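Local coordinates for protein GH127 beta-L-arabinofuranoside (Geobacillus stearothermophilus, PDB 4QK0) that probably hydrolyses beta-L-arabinofuranosides, releasing L-arabinose, as a glycoside hydrolase of family GH127, at residues Tyr427-Thr432 with Val442-Gln447. Sequence-based numbering, arbitrary orientation.
Sequences YIYLQT and VGSDIQ
The ring of Y429 is held between two isoleucine methyls. I446 CG2 stands 3.7 Å from its centroid and 8° off the ring normal, a CH-pi contact over the centre of one face. The opposite face carries I428 CG2, 3.4 Å above the plane and displaced toward the rim. With CG anti to its carbonyl carbon, the tyrosine meets I446 tip to tip, and I446 CD1 closes on Y429 CB at 3.8 Å. At the ring's edge, Y429 OH donates to S444 OG over 2.7 Å. S444 OG, in the crowded position between its own N and carbonyl carbon (chi1 58°), donates a hydrogen bond to V442 O at 2.8 Å, from above the carbonyl plane, so it both accepts and donates. A phenylalanine at Y429 would lack the hydroxyl and would probably lose the bonds to both S444 OG and Q459. On the N-terminal side, the I428 and V442 side chains cross at about a right angle, I428 CD1 lying 3.9 Å from V442 CB. The axes of 429-431 and 444-447 approach to 9.8 Å at 12°, characteristic of face-to-face sheet packing: strand 429-431 pairs with 436-438, whereas 444-450 lies between 15-18 and 453-461, whose Q459 also bonds Y429 OH.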
loop_
_atom_site.group_PDB
_atom_site.type_symbol
_atom_site.label_atom_id
_atom_site.label_comp_id
_atom_site.label_asym_id
_atom_site.label_seq_id
_atom_site.Cartn_x
_atom_site.Cartn_y
_atom_site.Cartn_z
ATOM N N TYR A 427 -11.066 35.146 3.723
ATOM C CA TYR A 427 -10.446 34.442 4.844
ATOM C C TYR A 427 -9.399 35.273 5.583
ATOM O O TYR A 427 -8.865 34.837 6.594
ATOM C CB TYR A 427 -9.797 33.095 4.365
ATOM C CG TYR A 427 -10.804 32.136 3.799
ATOM C CD1 TYR A 427 -11.331 32.326 2.513
ATOM C CD2 TYR A 427 -11.295 31.086 4.546
ATOM C CE1 TYR A 427 -12.300 31.475 1.985
ATOM C CE2 TYR A 427 -12.262 30.233 4.029
ATOM C CZ TYR A 427 -12.744 30.432 2.744
ATOM O OH TYR A 427 -13.683 29.594 2.219
ATOM N N ILE A 428 -9.034 36.418 5.058
ATOM C CA ILE A 428 -7.929 37.179 5.652
ATOM C C ILE A 428 -8.337 37.788 7.001
ATOM O O ILE A 428 -7.548 37.766 7.945
ATOM C CB ILE A 428 -7.473 38.284 4.692
ATOM C CG1 ILE A 428 -6.983 37.667 3.377
ATOM C CG2 ILE A 428 -6.343 39.105 5.289
ATOM C CD1 ILE A 428 -6.747 38.669 2.283
ATOM N N TYR A 429 -9.528 38.382 7.035
ATOM C CA TYR A 429 -9.988 39.210 8.192
ATOM C C TYR A 429 -11.291 38.692 8.726
ATOM O O TYR A 429 -12.047 38.059 8.003
ATOM C CB TYR A 429 -10.192 40.696 7.786
ATOM C CG TYR A 429 -8.974 41.382 7.157
ATOM C CD1 TYR A 429 -7.934 41.881 7.931
ATOM C CD2 TYR A 429 -8.895 41.547 5.791
ATOM C CE1 TYR A 429 -6.835 42.487 7.347
ATOM C CE2 TYR A 429 -7.805 42.167 5.208
ATOM C CZ TYR A 429 -6.780 42.626 5.984
ATOM O OH TYR A 429 -5.686 43.247 5.364
ATOM N N LEU A 430 -11.539 38.914 9.999
ATOM C CA LEU A 430 -12.881 38.708 10.564
ATOM C C LEU A 430 -13.260 39.921 11.444
ATOM O O LEU A 430 -12.579 40.225 12.433
ATOM C CB LEU A 430 -12.939 37.436 11.390
ATOM C CG LEU A 430 -14.282 37.188 12.064
ATOM C CD1 LEU A 430 -15.380 36.823 11.066
ATOM C CD2 LEU A 430 -14.141 36.093 13.119
ATOM N N GLN A 431 -14.362 40.574 11.078
ATOM C CA GLN A 431 -14.925 41.676 11.847
ATOM C C GLN A 431 -15.910 41.107 12.834
ATOM O O GLN A 431 -16.871 40.468 12.471
ATOM C CB GLN A 431 -15.656 42.695 10.963
ATOM C CG GLN A 431 -16.253 43.872 11.736
ATOM C CD GLN A 431 -15.168 44.706 12.331
ATOM O OE1 GLN A 431 -14.450 45.387 11.599
ATOM N NE2 GLN A 431 -14.982 44.609 13.655
ATOM N N THR A 432 -15.639 41.337 14.098
ATOM C CA THR A 432 -16.537 41.024 15.178
ATOM C C THR A 432 -16.895 42.340 15.910
ATOM O O THR A 432 -16.329 43.395 15.588
ATOM C CB THR A 432 -15.780 39.993 16.007
ATOM O OG1 THR A 432 -16.311 38.719 15.687
ATOM C CG2 THR A 432 -15.841 40.212 17.443
ATOM N N VAL A 442 -1.300 38.841 4.173
ATOM C CA VAL A 442 -1.508 38.900 2.744
ATOM C C VAL A 442 -1.650 40.373 2.439
ATOM O O VAL A 442 -2.480 41.039 3.059
ATOM C CB VAL A 442 -2.836 38.240 2.327
ATOM C CG1 VAL A 442 -3.036 38.388 0.829
ATOM C CG2 VAL A 442 -2.860 36.772 2.705
ATOM N N GLY A 443 -0.831 40.860 1.521
ATOM C CA GLY A 443 -0.925 42.219 1.014
ATOM C C GLY A 443 -2.360 42.494 0.587
ATOM O O GLY A 443 -2.890 41.812 -0.268
ATOM N N SER A 444 -3.007 43.452 1.242
ATOM C CA SER A 444 -4.440 43.689 1.057
ATOM C C SER A 444 -4.926 44.918 1.816
ATOM O O SER A 444 -4.212 45.479 2.648
ATOM C CB SER A 444 -5.220 42.519 1.597
ATOM O OG SER A 444 -4.923 42.328 2.978
ATOM N N ASP A 445 -6.151 45.321 1.518
ATOM C CA ASP A 445 -6.832 46.265 2.368
ATOM C C ASP A 445 -8.292 45.959 2.565
ATOM O O ASP A 445 -8.932 45.209 1.807
ATOM C CB ASP A 445 -6.587 47.709 1.958
ATOM C CG ASP A 445 -6.926 47.970 0.537
ATOM O OD1 ASP A 445 -8.098 47.753 0.192
ATOM O OD2 ASP A 445 -6.028 48.386 -0.210
ATOM N N ILE A 446 -8.779 46.463 3.689
ATOM C CA ILE A 446 -10.143 46.226 4.094
ATOM C C ILE A 446 -10.747 47.518 4.588
ATOM O O ILE A 446 -10.105 48.318 5.263
ATOM C CB ILE A 446 -10.271 45.138 5.156
ATOM C CG1 ILE A 446 -11.727 44.999 5.576
ATOM C CG2 ILE A 446 -9.367 45.422 6.351
ATOM C CD1 ILE A 446 -12.001 43.809 6.449
ATOM N N GLN A 447 -11.986 47.707 4.180
ATOM C CA GLN A 447 -12.800 48.845 4.552
ATOM C C GLN A 447 -13.923 48.256 5.385
ATOM O O GLN A 447 -14.715 47.491 4.886
ATOM C CB GLN A 447 -13.362 49.498 3.276
ATOM C CG GLN A 447 -14.413 50.565 3.534
ATOM C CD GLN A 447 -13.830 51.731 4.294
ATOM O OE1 GLN A 447 -14.234 52.001 5.427
ATOM N NE2 GLN A 447 -12.834 52.402 3.692
#